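Local structure of DUF4974 domain-containing protein (Parabacteroides distasonis, 4M0N) at residues S57-V62 and P79-T84; V33-G38 and T47-P52; R85-K90 and V116-P121; V72-G77 and K90-S95. The protein probably acts as an anti-sigma factor (sigma factor antagonist) of the FecR family, the chain here carrying the FecR domain and the FecR C-terminal domain of a membrane protein. The protein carries 1 engineered substitution. All blocks are in the same frame, centred on the assembly; numbering follows the deposited sequence. Where two conformers were deposited one is given.

All four contacts lie in the two-sheet part of the chain that contains the FecR region. Interactions 1 and 3 are strand pairings in the mixed sheet, and interaction 2 joins that sheet to the antiparallel one, as does interaction 4 where the chain crosses over. Arg-60 is the hub: its NH1 makes a salt bridge of 2.7 Å to Asp-37 OD2 of interaction 2 and also lies 2.7 Å from Met-73 O of interaction 4. Interactions 1 and 3 are tied by the salt bridge from Arg-83 NH2 to Asp-88 OD2, 2.9 Å, and interactions 3 and 4 share Lys-90. The side chain of Met-49 lies about 11 Å from a bound magnesium ion.

Interaction 1: S57-V62 and P79-T84; sequences SDIRLV and PFIVRT
Arg-60, Leu-61 and Val-62 pair with Phe-80, Ile-81 and Val-82 as the one parallel neighbour pair in the mixed sheet of the FecR-domain beta sandwich. Four backbone bonds join them: Arg-60 N to Pro-79 O, Ile-81 N to Arg-60 O, Val-62 N to Ile-81 O and Arg-83 N to Val-62 O, all 2.8 to 2.9 Å and close to straight. On the face carrying Arg-60, the guanidinium plane stands 86° to the Phe-80 ring. Phe-80 CB lies 3.7 Å above that plane, toward its rim, while Arg-60 CB comes 3.7 Å from ring atom CD2. Arg-60 O lies over one ring face, toward the rim. A bend at chi3 (-74°) places NE, and the charged end goes on to a salt bridge with Asp-37 and bonds from NH1 to Met-73 O and from NH2 to Lys-78 O and Leu-92 O. Val-62 CG2 approaches Phe-80 CE1 at 4.0 Å. Leu-61 and Ile-81 point to the other face, where Leu-61 CD1 meets Ile-81 CG2 at 3.7 Å and Ile-59 CD1 meets Ile-81 CD1 at 4.1 Å. Arg-83, salt-bridged to Asp-88, lays its guanidinium against the leucine: Leu-61 CD1 sits 3.9 Å above its centre.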
loop_
_atom_site.group_PDB
_atom_site.type_symbol
_atom_site.label_atom_id
_atom_site.label_comp_id
_atom_site.label_asym_id
_atom_site.label_seq_id
_atom_site.Cartn_x
_atom_site.Cartn_y
_atom_site.Cartn_z
ATOM N N SER A 57 -6.125 25.042 9.466
ATOM C CA SER A 57 -7.253 25.291 8.565
ATOM C C SER A 57 -8.513 24.583 9.078
ATOM O O SER A 57 -8.499 24.014 10.170
ATOM C CB SER A 57 -6.903 24.844 7.150
ATOM O OG SER A 57 -6.723 23.449 7.107
ATOM N N ASP A 58 -9.597 24.638 8.299
ATOM C CA ASP A 58 -10.837 23.919 8.629
ATOM C C ASP A 58 -10.783 22.427 8.248
ATOM O O ASP A 58 -11.752 21.683 8.452
ATOM C CB ASP A 58 -12.040 24.566 7.934
ATOM C CG ASP A 58 -11.925 24.549 6.411
ATOM O OD1 ASP A 58 -10.860 24.945 5.887
ATOM O OD2 ASP A 58 -12.898 24.140 5.739
ATOM N N ILE A 59 -9.671 21.996 7.666
ATOM C CA ILE A 59 -9.491 20.588 7.360
ATOM C C ILE A 59 -8.135 20.191 7.902
ATOM O O ILE A 59 -7.243 21.031 8.064
ATOM C CB ILE A 59 -9.562 20.298 5.840
ATOM C CG1 ILE A 59 -8.491 21.080 5.084
ATOM C CG2 ILE A 59 -10.937 20.663 5.297
ATOM C CD1 ILE A 59 -8.274 20.596 3.662
ATOM N N ARG A 60 -8.007 18.922 8.240
ATOM C CA ARG A 60 -6.736 18.365 8.612
ATOM C C ARG A 60 -6.192 17.676 7.356
ATOM O O ARG A 60 -6.587 16.561 7.068
ATOM C CB ARG A 60 -6.946 17.336 9.716
ATOM C CG ARG A 60 -7.421 17.944 11.020
ATOM C CD ARG A 60 -7.763 16.871 12.038
ATOM N NE ARG A 60 -9.005 16.203 11.719
ATOM C CZ ARG A 60 -9.405 15.036 12.230
ATOM N NH1 ARG A 60 -8.646 14.363 13.079
ATOM N NH2 ARG A 60 -10.594 14.540 11.917
ATOM N N LEU A 61 -5.284 18.338 6.640
ATOM C CA LEU A 61 -4.786 17.844 5.351
ATOM C C LEU A 61 -3.357 17.335 5.422
ATOM O O LEU A 61 -2.475 18.028 5.916
ATOM C CB LEU A 61 -4.828 18.972 4.319
ATOM C CG LEU A 61 -4.277 18.633 2.926
ATOM C CD1 LEU A 61 -5.232 17.698 2.217
ATOM C CD2 LEU A 61 -4.108 19.933 2.159
ATOM N N VAL A 62 -3.131 16.127 4.912
ATOM C CA VAL A 62 -1.795 15.601 4.697
ATOM C C VAL A 62 -1.690 15.132 3.236
ATOM O O VAL A 62 -2.715 14.876 2.565
ATOM C CB VAL A 62 -1.394 14.525 5.718
ATOM C CG1 VAL A 62 -1.603 15.033 7.151
ATOM C CG2 VAL A 62 -2.132 13.214 5.490
ATOM N N PRO A 79 -12.808 17.621 8.996
ATOM C CA PRO A 79 -12.481 16.417 8.250
ATOM C C PRO A 79 -10.980 16.269 8.085
ATOM O O PRO A 79 -10.243 17.277 8.047
ATOM C CB PRO A 79 -13.124 16.660 6.890
ATOM C CG PRO A 79 -14.216 17.646 7.144
ATOM C CD PRO A 79 -13.692 18.526 8.241
ATOM N N PHE A 80 -10.541 15.021 8.001
ATOM C CA PHE A 80 -9.145 14.689 7.766
ATOM C C PHE A 80 -9.053 14.235 6.318
ATOM O O PHE A 80 -9.843 13.402 5.913
ATOM C CB PHE A 80 -8.757 13.527 8.683
ATOM C CG PHE A 80 -7.295 13.235 8.707
ATOM C CD1 PHE A 80 -6.695 12.465 7.701
ATOM C CD2 PHE A 80 -6.509 13.696 9.758
ATOM C CE1 PHE A 80 -5.334 12.203 7.746
ATOM C CE2 PHE A 80 -5.147 13.443 9.792
ATOM C CZ PHE A 80 -4.557 12.687 8.790
ATOM N N ILE A 81 -8.103 14.782 5.571
ATOM C CA ILE A 81 -7.936 14.408 4.168
ATOM C C ILE A 81 -6.538 13.890 3.905
ATOM O O ILE A 81 -5.523 14.578 4.169
ATOM C CB ILE A 81 -8.244 15.578 3.232
ATOM C CG1 ILE A 81 -9.700 16.006 3.382
ATOM C CG2 ILE A 81 -7.910 15.170 1.794
ATOM C CD1 ILE A 81 -10.105 17.165 2.494
ATOM N N VAL A 82 -6.469 12.672 3.386
ATOM C CA VAL A 82 -5.200 12.171 2.872
ATOM C C VAL A 82 -5.232 12.432 1.366
ATOM O O VAL A 82 -6.033 11.845 0.643
ATOM C CB VAL A 82 -5.006 10.680 3.136
ATOM C CG1 VAL A 82 -3.707 10.208 2.452
ATOM C CG2 VAL A 82 -5.001 10.385 4.628
ATOM N N ARG A 83 -4.373 13.325 0.918
ATOM C CA ARG A 83 -4.308 13.715 -0.482
ATOM C C ARG A 83 -3.196 12.974 -1.182
ATOM O O ARG A 83 -1.999 13.140 -0.880
ATOM C CB ARG A 83 -4.091 15.220 -0.617
ATOM C CG ARG A 83 -3.891 15.713 -2.052
ATOM C CD ARG A 83 -4.271 17.179 -2.154
ATOM N NE ARG A 83 -5.690 17.348 -1.900
ATOM C CZ ARG A 83 -6.267 18.475 -1.499
ATOM N NH1 ARG A 83 -5.558 19.593 -1.348
ATOM N NH2 ARG A 83 -7.583 18.495 -1.298
ATOM N N THR A 84 -3.622 12.138 -2.110
ATOM C CA THR A 84 -2.736 11.468 -3.010
ATOM C C THR A 84 -2.963 11.975 -4.429
ATOM O O THR A 84 -3.954 12.644 -4.737
ATOM C CB THR A 84 -2.936 9.961 -2.995
ATOM O OG1 THR A 84 -4.166 9.637 -3.663
ATOM C CG2 THR A 84 -2.936 9.420 -1.595
#

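Interaction 2: V33-G38 and T47-P52; sequences VTLPDG and TVMRYP
The Tyr-51 ring takes Leu-35 CD2 over one face, and this CH-pi contact is the heart of the packing. The methyl lies 3.7 Å from the ring centroid, 18° off the normal, and is displaced toward the rim on the side of Tyr-51 CD2, which it approaches to 3.5 Å. The leucine crosses the tyrosine at a slant. At the far end of the ring, Val-33 and Tyr-51 reach toward each other tip to tip, Val-33 CG2 standing 3.7 Å from the phenolic OH.

The other branch of Val-33, CG1, meets the terminal methyl of Met-49: CG1 to CE is 3.7 Å. The methionine runs out extended and then bends at chi3 (71°), which places CE there, and the same methyl lies 4.3 Å from Leu-35 CD2. Met-49 CE thus sits against Val-33 CG1, and more loosely against Leu-35 CD2. Nearer the surface the ring of Pro-36 comes up against the backbone, with CG 3.6 Å from Pro-52 O. Pro-36 belongs to the type I turn from Leu-35 to Gly-38, closed by a bond from Gly-38 N to Leu-35 O.

This is apolar packing between the layers of a beta sandwich. Strand 31-34 is at the margin of the antiparallel sheet beside strand 40-43, whereas strand 48-51 lies between strands 21-24 and 60-65 in the mixed sheet. Ile-23, Leu-43 and Val-62 pack around the same side chains.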
loop_
_atom_site.group_PDB
_atom_site.type_symbol
_atom_site.label_atom_id
_atom_site.label_comp_id
_atom_site.label_asym_id
_atom_site.label_seq_id
_atom_site.Cartn_x
_atom_site.Cartn_y
_atom_site.Cartn_z
ATOM N N VAL A 33 4.274 7.759 13.197
ATOM C CA VAL A 33 4.237 9.125 13.658
ATOM C C VAL A 33 2.869 9.467 14.196
ATOM O O VAL A 33 1.845 8.981 13.721
ATOM C CB VAL A 33 4.665 10.122 12.566
ATOM C CG1 VAL A 33 3.662 10.142 11.441
ATOM C CG2 VAL A 33 4.845 11.526 13.129
ATOM N N THR A 34 2.861 10.289 15.227
ATOM C CA THR A 34 1.631 10.806 15.728
ATOM C C THR A 34 1.519 12.249 15.252
ATOM O O THR A 34 2.408 13.079 15.501
ATOM C CB THR A 34 1.564 10.708 17.246
ATOM O OG1 THR A 34 1.765 9.351 17.614
ATOM C CG2 THR A 34 0.233 11.143 17.739
ATOM N N LEU A 35 0.417 12.546 14.577
ATOM C CA LEU A 35 0.177 13.888 14.089
ATOM C C LEU A 35 -0.320 14.840 15.185
ATOM O O LEU A 35 -0.725 14.406 16.263
ATOM C CB LEU A 35 -0.823 13.827 12.928
ATOM C CG LEU A 35 -0.316 13.084 11.703
ATOM C CD1 LEU A 35 -1.411 12.989 10.657
ATOM C CD2 LEU A 35 0.909 13.771 11.117
ATOM N N PRO A 36 -0.301 16.152 14.911
ATOM C CA PRO A 36 -0.702 17.152 15.919
ATOM C C PRO A 36 -2.111 16.988 16.476
ATOM O O PRO A 36 -2.391 17.467 17.579
ATOM C CB PRO A 36 -0.604 18.471 15.152
ATOM C CG PRO A 36 0.402 18.211 14.093
ATOM C CD PRO A 36 0.182 16.797 13.676
ATOM N N ASP A 37 -3.003 16.359 15.708
ATOM C CA ASP A 37 -4.364 16.107 16.157
ATOM C C ASP A 37 -4.494 14.785 16.924
ATOM O O ASP A 37 -5.603 14.412 17.309
ATOM C CB ASP A 37 -5.309 16.057 14.940
ATOM C CG ASP A 37 -5.023 14.873 14.034
ATOM O OD1 ASP A 37 -3.879 14.383 14.078
ATOM O OD2 ASP A 37 -5.946 14.422 13.303
ATOM N N GLY A 38 -3.396 14.043 17.071
ATOM C CA GLY A 38 -3.441 12.735 17.735
ATOM C C GLY A 38 -3.628 11.547 16.802
ATOM O O GLY A 38 -3.625 10.399 17.244
ATOM N N THR A 47 7.806 5.302 1.417
ATOM C CA THR A 47 6.733 6.292 1.494
ATOM C C THR A 47 7.199 7.649 1.937
ATOM O O THR A 47 8.110 7.770 2.751
ATOM C CB THR A 47 5.684 5.788 2.475
ATOM O OG1 THR A 47 5.252 4.508 2.019
ATOM C CG2 THR A 47 4.536 6.729 2.625
ATOM N N VAL A 48 6.523 8.663 1.409
ATOM C CA VAL A 48 6.718 10.058 1.801
ATOM C C VAL A 48 5.399 10.638 2.233
ATOM O O VAL A 48 4.372 10.391 1.568
ATOM C CB VAL A 48 7.185 10.928 0.631
ATOM C CG1 VAL A 48 7.573 12.311 1.145
ATOM C CG2 VAL A 48 8.317 10.268 -0.115
ATOM N N MET A 49 5.424 11.389 3.335
ATOM C CA MET A 49 4.276 12.109 3.807
ATOM C C MET A 49 4.670 13.535 4.238
ATOM O O MET A 49 5.701 13.747 4.900
ATOM C CB MET A 49 3.548 11.352 4.938
ATOM C CG MET A 49 2.339 12.106 5.471
ATOM S SD MET A 49 1.386 11.192 6.701
ATOM C CE MET A 49 2.489 11.217 8.093
ATOM N N ARG A 50 3.819 14.488 3.868
ATOM C CA ARG A 50 3.996 15.911 4.137
ATOM C C ARG A 50 2.809 16.351 4.970
ATOM O O ARG A 50 1.655 16.062 4.620
ATOM C CB ARG A 50 3.995 16.614 2.754
ATOM C CG ARG A 50 4.664 17.933 2.539
ATOM C CD ARG A 50 4.599 18.210 1.021
ATOM N NE ARG A 50 5.463 17.266 0.300
ATOM C CZ ARG A 50 5.111 16.321 -0.574
ATOM N NH1 ARG A 50 3.855 16.117 -0.955
ATOM N NH2 ARG A 50 6.074 15.551 -1.080
ATOM N N TYR A 51 3.079 17.016 6.092
ATOM C CA TYR A 51 2.026 17.457 7.009
ATOM C C TYR A 51 2.507 18.712 7.702
ATOM O O TYR A 51 3.726 18.960 7.757
ATOM C CB TYR A 51 1.681 16.356 8.019
ATOM C CG TYR A 51 2.840 15.906 8.909
ATOM C CD1 TYR A 51 3.694 14.906 8.496
ATOM C CD2 TYR A 51 3.028 16.442 10.180
ATOM C CE1 TYR A 51 4.744 14.471 9.282
ATOM C CE2 TYR A 51 4.076 16.004 10.992
ATOM C CZ TYR A 51 4.921 15.002 10.532
ATOM O OH TYR A 51 5.981 14.530 11.284
ATOM N N PRO A 52 1.561 19.517 8.206
ATOM C CA PRO A 52 1.875 20.756 8.904
ATOM C C PRO A 52 2.161 20.475 10.389
ATOM O O PRO A 52 1.586 19.568 10.973
ATOM C CB PRO A 52 0.604 21.566 8.709
ATOM C CG PRO A 52 -0.486 20.561 8.760
ATOM C CD PRO A 52 0.101 19.252 8.240
#

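Interaction 3: R85-K90 and V116-P121; sequences RQADVK and VEVDMP
Val-89 and Val-116 cross at a slant, diagonally rather than as paired residues, with their CG1 methyls only 3.3 Å apart, tighter than usual van der Waals contact. In both valines CG1 is anti to the backbone N (chi1 -180° and 174°), which turns the two methyls onto each other. Val-118, the true partner of Val-89, points to the same face. Beside it, Ala-87 CB touches two side chains, Val-118 CG1 at 4.0 Å and Met-120 CG at 3.7 Å.

The opposite face is charged. Asp-88 and Asp-119 are set beside each other, as are Lys-90 and Glu-117. The aliphatic part of Lys-90 crosses Asp-119 obliquely, CD coming 4.0 Å from OD2, yet its NZ remains 5.6 Å from Glu-117 OE2. Glu-117 OE2 and Asp-119 OD1 lie 2.6 Å apart, close enough to suggest that one of the acids holds a proton. Asp-88 is engaged by a salt bridge to Arg-83.

Asp-88 with Asp-119, and Lys-90 with Glu-117, are hydrogen-bonded antiparallel pairs, each with two backbone bonds; Val-89 with Val-118 is the non-hydrogen-bonded pair between them. Strand 88-91 has strand 80-83 on its other side, and strand 116-120 has 123-127. The valine face packs on Phe-96, Val-109 and Val-111 of strands 94-100 and 106-111, in the second sheet of the sandwich.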
loop_
_atom_site.group_PDB
_atom_site.type_symbol
_atom_site.label_atom_id
_atom_site.label_comp_id
_atom_site.label_asym_id
_atom_site.label_seq_id
_atom_site.Cartn_x
_atom_site.Cartn_y
_atom_site.Cartn_z
ATOM N N ARG A 85 -2.016 11.653 -5.286
ATOM C CA ARG A 85 -2.130 12.096 -6.653
ATOM C C ARG A 85 -3.468 11.672 -7.264
ATOM O O ARG A 85 -4.071 12.455 -7.998
ATOM C CB ARG A 85 -0.967 11.578 -7.493
ATOM C CG ARG A 85 -0.981 12.117 -8.926
ATOM C CD ARG A 85 0.076 11.464 -9.814
ATOM N NE ARG A 85 -0.097 10.013 -9.986
ATOM C CZ ARG A 85 -0.867 9.413 -10.902
ATOM N NH1 ARG A 85 -1.580 10.116 -11.779
ATOM N NH2 ARG A 85 -0.922 8.084 -10.946
ATOM N N GLN A 86 -3.895 10.442 -6.977
ATOM C CA GLN A 86 -5.052 9.827 -7.611
ATOM C C GLN A 86 -6.384 10.234 -6.975
ATOM O O GLN A 86 -7.431 10.167 -7.628
ATOM C CB GLN A 86 -4.921 8.323 -7.526
ATOM C CG GLN A 86 -3.693 7.784 -8.252
ATOM C CD GLN A 86 -2.532 7.471 -7.320
ATOM O OE1 GLN A 86 -2.325 8.141 -6.281
ATOM N NE2 GLN A 86 -1.737 6.469 -7.706
ATOM N N ALA A 87 -6.335 10.583 -5.690
ATOM C CA ALA A 87 -7.555 10.652 -4.902
ATOM C C ALA A 87 -7.337 11.357 -3.615
ATOM O O ALA A 87 -6.260 11.301 -3.031
ATOM C CB ALA A 87 -8.044 9.252 -4.565
ATOM N N ASP A 88 -8.393 11.983 -3.137
ATOM C CA ASP A 88 -8.433 12.378 -1.748
ATOM C C ASP A 88 -9.205 11.349 -0.960
ATOM O O ASP A 88 -10.299 10.927 -1.365
ATOM C CB ASP A 88 -9.165 13.710 -1.574
ATOM C CG ASP A 88 -8.358 14.935 -1.997
ATOM O OD1 ASP A 88 -7.146 14.858 -2.218
ATOM O OD2 ASP A 88 -8.936 16.060 -2.015
ATOM N N VAL A 89 -8.701 11.007 0.220
ATOM C CA VAL A 89 -9.438 10.148 1.113
ATOM C C VAL A 89 -9.853 10.997 2.300
ATOM O O VAL A 89 -8.997 11.517 3.035
ATOM C CB VAL A 89 -8.577 8.959 1.565
ATOM C CG1 VAL A 89 -9.372 8.068 2.491
ATOM C CG2 VAL A 89 -8.032 8.233 0.343
ATOM N N LYS A 90 -11.165 11.107 2.507
ATOM C CA LYS A 90 -11.735 12.047 3.476
ATOM C C LYS A 90 -12.490 11.321 4.574
ATOM O O LYS A 90 -13.339 10.465 4.284
ATOM C CB LYS A 90 -12.658 12.948 2.708
ATOM C CG LYS A 90 -13.257 14.078 3.498
ATOM C CD LYS A 90 -14.054 14.963 2.551
ATOM C CE LYS A 90 -14.540 16.204 3.264
ATOM N NZ LYS A 90 -15.503 15.855 4.344
ATOM N N VAL A 116 -15.236 5.988 5.285
ATOM C CA VAL A 116 -14.254 6.705 4.513
ATOM C C VAL A 116 -14.857 7.132 3.169
ATOM O O VAL A 116 -15.536 6.343 2.514
ATOM C CB VAL A 116 -13.057 5.770 4.264
ATOM C CG1 VAL A 116 -12.064 6.390 3.349
ATOM C CG2 VAL A 116 -12.424 5.365 5.605
ATOM N N GLU A 117 -14.590 8.371 2.760
ATOM C CA GLU A 117 -15.007 8.832 1.423
ATOM C C GLU A 117 -13.768 8.952 0.545
ATOM O O GLU A 117 -12.790 9.535 0.946
ATOM C CB GLU A 117 -15.680 10.203 1.502
ATOM C CG GLU A 117 -16.182 10.735 0.176
ATOM C CD GLU A 117 -16.974 12.044 0.288
ATOM O OE1 GLU A 117 -17.989 12.066 1.006
ATOM O OE2 GLU A 117 -16.587 13.036 -0.359
ATOM N N VAL A 118 -13.836 8.411 -0.663
ATOM C CA VAL A 118 -12.754 8.497 -1.599
ATOM C C VAL A 118 -13.202 9.342 -2.765
ATOM O O VAL A 118 -14.105 8.965 -3.519
ATOM C CB VAL A 118 -12.331 7.104 -2.085
ATOM C CG1 VAL A 118 -11.161 7.226 -3.054
ATOM C CG2 VAL A 118 -11.947 6.216 -0.891
ATOM N N ASP A 119 -12.533 10.479 -2.942
ATOM C CA ASP A 119 -12.913 11.426 -3.941
ATOM C C ASP A 119 -11.870 11.409 -5.044
ATOM O O ASP A 119 -10.699 11.701 -4.813
ATOM C CB ASP A 119 -12.961 12.827 -3.354
ATOM C CG ASP A 119 -13.943 12.964 -2.229
ATOM O OD1 ASP A 119 -15.052 12.400 -2.325
ATOM O OD2 ASP A 119 -13.620 13.668 -1.237
ATOM N N MET A 120 -12.333 11.111 -6.253
ATOM C CA MET A 120 -11.506 11.041 -7.453
ATOM C C MET A 120 -12.152 11.993 -8.468
ATOM O O MET A 120 -13.288 12.435 -8.291
ATOM C CB MET A 120 -11.448 9.589 -7.978
ATOM C CG MET A 120 -10.690 8.592 -7.086
ATOM S SD MET A 120 -11.213 6.887 -7.249
ATOM C CE MET A 120 -12.870 6.908 -6.523
ATOM N N PRO A 121 -11.420 12.354 -9.522
ATOM C CA PRO A 121 -11.920 13.366 -10.442
ATOM C C PRO A 121 -13.352 13.108 -10.922
ATOM O O PRO A 121 -14.214 14.002 -10.920
ATOM C CB PRO A 121 -10.906 13.298 -11.589
ATOM C CG PRO A 121 -9.637 12.888 -10.918
ATOM C CD PRO A 121 -10.068 11.883 -9.883
#

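Interaction 4: V72-G77 and K90-S95; sequences VMRDEG and KVLGAS. Engineered in segment 90-95: Ala-94 (natural residue Thr).
Val-72 opens the contact with its backbone N, which gives a bond of 2.9 Å to the O of Ala-94, an engineered residue in place of the natural threonine. Its side chain crosses Val-91 at an angle, Val-72 CG1 meeting Val-91 CG2 at 3.8 Å. Met-73 turns away, though its carbonyl O is held by Arg-60.

Arg-74 follows, its CB 4.1 Å from Gly-93 CA, an approach that leaves no room for a CB on the glycine. Arg-74 CA makes a CA-H...O contact with Leu-92 O. With CG anti to the backbone N (chi1 -173°) and the chain extended to NE, the guanidinium lies with Leu-92 CB above one face. At its edge, in plane, NH2 gives a nearly straight hydrogen bond of 3.0 Å, part of a salt bridge, to the anti lone pair of Glu-76 OE2. A water, also in plane, donates to Gly-93 O at 2.6 Å and weakly accepts from Arg-74 NH1.

Asp-75 N then bonds to Leu-92 O at 3.0 Å. That oxygen also receives Arg-60 NH2, and so serves two donors. Glu-76 meets both branches of Leu-92: CG is 4.1 Å from CD1, and O is 3.8 Å from CD2.

Between Val-91 and Ala-94 the chain steps from strand 88-91 of one sheet to strand 94-100 of the other, and the 72-77 loop packs on this step, a crossover joining the two layers of a beta sandwich.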
loop_
_atom_site.group_PDB
_atom_site.type_symbol
_atom_site.label_atom_id
_atom_site.label_comp_id
_atom_site.label_asym_id
_atom_site.label_seq_id
_atom_site.Cartn_x
_atom_site.Cartn_y
_atom_site.Cartn_z
ATOM N N VAL A 72 -7.330 7.770 12.345
ATOM C CA VAL A 72 -7.697 9.161 12.495
ATOM C C VAL A 72 -8.578 9.445 13.696
ATOM O O VAL A 72 -9.652 8.895 13.823
ATOM C CB VAL A 72 -8.378 9.713 11.217
ATOM C CG1 VAL A 72 -8.833 11.162 11.439
ATOM C CG2 VAL A 72 -7.409 9.636 10.055
ATOM N N MET A 73 -8.077 10.333 14.557
ATOM C CA MET A 73 -8.819 10.863 15.685
ATOM C C MET A 73 -10.093 11.579 15.241
ATOM O O MET A 73 -10.059 12.445 14.383
ATOM C CB MET A 73 -7.909 11.818 16.450
ATOM C CG MET A 73 -6.997 11.126 17.448
ATOM S SD MET A 73 -7.851 10.611 18.969
ATOM C CE MET A 73 -9.000 11.932 19.197
ATOM N N ARG A 74 -11.226 11.199 15.835
ATOM C CA ARG A 74 -12.498 11.699 15.389
ATOM C C ARG A 74 -12.570 13.176 15.707
ATOM O O ARG A 74 -12.349 13.593 16.838
ATOM C CB ARG A 74 -13.677 10.961 16.027
ATOM C CG ARG A 74 -15.010 11.381 15.421
ATOM C CD ARG A 74 -16.178 10.544 15.917
ATOM N NE ARG A 74 -17.352 10.812 15.091
ATOM C CZ ARG A 74 -17.614 10.240 13.916
ATOM N NH1 ARG A 74 -16.807 9.318 13.405
ATOM N NH2 ARG A 74 -18.709 10.583 13.247
ATOM N N ASP A 75 -12.802 13.952 14.659
ATOM C CA ASP A 75 -13.212 15.329 14.780
ATOM C C ASP A 75 -14.253 15.554 13.689
ATOM O O ASP A 75 -13.913 15.757 12.525
ATOM C CB ASP A 75 -12.018 16.270 14.637
ATOM C CG ASP A 75 -12.347 17.690 15.039
ATOM O OD1 ASP A 75 -13.516 18.097 14.895
ATOM O OD2 ASP A 75 -11.431 18.408 15.473
ATOM N N GLU A 76 -15.530 15.476 14.062
ATOM C CA GLU A 76 -16.618 15.715 13.110
ATOM C C GLU A 76 -16.547 17.137 12.543
ATOM O O GLU A 76 -16.904 17.375 11.388
ATOM C CB GLU A 76 -17.986 15.486 13.761
ATOM C CG GLU A 76 -18.304 14.034 14.098
ATOM C CD GLU A 76 -19.695 13.856 14.706
ATOM O OE1 GLU A 76 -20.174 14.776 15.407
ATOM O OE2 GLU A 76 -20.314 12.789 14.493
ATOM N N GLY A 77 -16.068 18.070 13.357
ATOM C CA GLY A 77 -15.951 19.466 12.944
ATOM C C GLY A 77 -14.822 19.770 11.980
ATOM O O GLY A 77 -14.744 20.885 11.471
ATOM N N LYS A 90 -11.165 11.107 2.507
ATOM C CA LYS A 90 -11.735 12.047 3.476
ATOM C C LYS A 90 -12.490 11.321 4.574
ATOM O O LYS A 90 -13.339 10.465 4.284
ATOM C CB LYS A 90 -12.658 12.948 2.708
ATOM C CG LYS A 90 -13.257 14.078 3.498
ATOM C CD LYS A 90 -14.054 14.963 2.551
ATOM C CE LYS A 90 -14.540 16.204 3.264
ATOM N NZ LYS A 90 -15.503 15.855 4.344
ATOM N N VAL A 91 -12.163 11.604 5.826
ATOM C CA VAL A 91 -12.847 10.969 6.914
ATOM C C VAL A 91 -13.141 11.988 8.009
ATOM O O VAL A 91 -12.526 13.064 8.059
ATOM C CB VAL A 91 -12.086 9.775 7.534
ATOM C CG1 VAL A 91 -11.649 8.762 6.479
ATOM C CG2 VAL A 91 -10.909 10.229 8.383
ATOM N N LEU A 92 -14.040 11.619 8.913
ATOM C CA LEU A 92 -14.161 12.343 10.174
ATOM C C LEU A 92 -13.423 11.624 11.302
ATOM O O LEU A 92 -12.809 12.241 12.163
ATOM C CB LEU A 92 -15.629 12.504 10.542
ATOM C CG LEU A 92 -16.522 13.137 9.485
ATOM C CD1 LEU A 92 -17.938 13.234 10.054
ATOM C CD2 LEU A 92 -16.029 14.512 9.080
ATOM N N GLY A 93 -13.518 10.305 11.290
ATOM C CA GLY A 93 -12.846 9.460 12.266
ATOM C C GLY A 93 -12.945 8.080 11.684
ATOM O O GLY A 93 -14.029 7.595 11.474
ATOM N N ALA A 94 -11.811 7.479 11.346
ATOM C CA ALA A 94 -11.778 6.151 10.743
ATOM C C ALA A 94 -10.355 5.643 10.758
ATOM O O ALA A 94 -9.430 6.436 10.936
ATOM C CB ALA A 94 -12.259 6.210 9.306
ATOM N N SER A 95 -10.165 4.345 10.605
ATOM C CA SER A 95 -8.812 3.835 10.386
ATOM C C SER A 95 -8.815 3.099 9.076
ATOM O O SER A 95 -9.724 2.334 8.760
ATOM C CB SER A 95 -8.267 2.990 11.542
ATOM O OG SER A 95 -8.922 1.728 11.711
HETATM O O HOH W 1 -16.500 6.923 11.076
#